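Local coordinates for AlgW protein (Pseudomonas aeruginosa, PDB 7CO3), which is an HtrA-type serine protease that probably cleaves peptide bonds as an endopeptidase and joins a trypsin-like protease domain to a PDZ domain, at residues L263-E266 against V267-S270. The protein carries 1 engineered substitution. Sequence-based numbering, arbitrary orientation.
Sequences LALE and VMQS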
# COMPACT_ATOMS: atom_id res chain seq x y z
N LEU B 263 14.24 19.88 -11.13
CA LEU B 263 13.54 21.07 -10.68
C LEU B 263 14.04 21.52 -9.32
O LEU B 263 14.30 22.71 -9.12
CB LEU B 263 12.03 20.83 -10.62
CG LEU B 263 11.15 22.02 -10.23
CD1 LEU B 263 11.52 23.22 -11.12
CD2 LEU B 263 9.66 21.68 -10.38
N ALA B 264 14.18 20.59 -8.37
CA ALA B 264 14.50 21.00 -7.00
C ALA B 264 15.89 21.62 -6.90
O ALA B 264 16.11 22.53 -6.08
CB ALA B 264 14.36 19.82 -6.04
N LEU B 265 16.86 21.11 -7.68
CA LEU B 265 18.22 21.64 -7.61
C LEU B 265 18.29 23.09 -8.12
O LEU B 265 19.00 23.92 -7.53
CB LEU B 265 19.18 20.75 -8.40
CG LEU B 265 19.40 19.33 -7.90
CD1 LEU B 265 20.52 18.62 -8.65
CD2 LEU B 265 19.69 19.40 -6.43
N GLU B 266 17.56 23.40 -9.19
CA GLU B 266 17.44 24.78 -9.68
C GLU B 266 17.00 25.71 -8.56
O GLU B 266 17.75 26.62 -8.15
CB GLU B 266 16.40 24.87 -10.80
CG GLU B 266 16.82 24.56 -12.21
CD GLU B 266 15.61 24.27 -13.08
OE1 GLU B 266 14.73 25.15 -13.18
OE2 GLU B 266 15.51 23.15 -13.63
N VAL B 267 15.78 25.47 -8.04
CA VAL B 267 15.22 26.20 -6.92
C VAL B 267 16.22 26.34 -5.79
O VAL B 267 16.46 27.45 -5.29
CB VAL B 267 13.93 25.49 -6.45
CG1 VAL B 267 13.49 26.02 -5.07
CG2 VAL B 267 12.84 25.63 -7.49
N MET B 268 16.85 25.23 -5.37
CA MET B 268 17.79 25.28 -4.25
C MET B 268 18.95 26.23 -4.54
O MET B 268 19.35 27.02 -3.68
CB MET B 268 18.37 23.91 -3.96
CG MET B 268 19.26 23.87 -2.75
SD MET B 268 20.15 22.34 -2.62
CE MET B 268 20.65 22.08 -4.31
N GLN B 269 19.54 26.12 -5.73
CA GLN B 269 20.68 26.95 -6.09
C GLN B 269 20.33 28.43 -6.06
O GLN B 269 21.07 29.24 -5.49
CB GLN B 269 21.23 26.51 -7.46
CG GLN B 269 22.02 25.19 -7.33
CD GLN B 269 22.09 24.31 -8.58
OE1 GLN B 269 22.52 23.15 -8.50
NE2 GLN B 269 21.69 24.84 -9.74
N SER B 270 19.16 28.80 -6.60
CA SER B 270 18.78 30.21 -6.63
C SER B 270 18.43 30.74 -5.25
O SER B 270 18.67 31.92 -4.96
CB SER B 270 17.63 30.45 -7.57
OG SER B 270 17.68 31.80 -7.98
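Leu-265 and Met-268, one turn apart on helix 261-274, run side by side in the same direction and touch through their ends, Leu-265 CD2 lying 3.5 Å from Met-268 CE. The methionine leaves the helix with CG anti to the backbone N (chi1 -175°), and a bend at chi3 (43°) turns its terminal methyl toward the leucine. Both side chains reach Met-112 of strand 104-113. Val-267 rests its CG2 3.6 Å from Leu-263 O. The extended Gln-269 side chain runs alongside the Leu-265 carbonyl oxygen in van der Waals contact, its CD 3.3 Å from Leu-265 O, because CG is set beside its own backbone N (chi1 -75°).

Polar contacts are mainly those of the backbone. Successive i to i+4 hydrogen bonds join Met-268 N to Ala-264 O (2.9 Å), Gln-269 N to Leu-265 O (2.9 Å) and Ser-270 N to Glu-266 O (3.0 Å); the bond from Val-267 N to Leu-263 O is longer, 3.3 Å, and weak. Ser-270 OG is hydrogen-bonded to His-274 ND1, one turn further along.

The arrangement is that of an amphipathic alpha-helix: Ala-264 and Met-268 are buried against barrel strands 117-120 and 154-158 and Val-267 against 154-158, through Leu-119, Leu-154 and Val-156, whereas Gln-269 and the poorly ordered Glu-266 are exposed. This is the C-terminal helix of the trypsin-like, double-barrel protease fold, directly after strand 256-260.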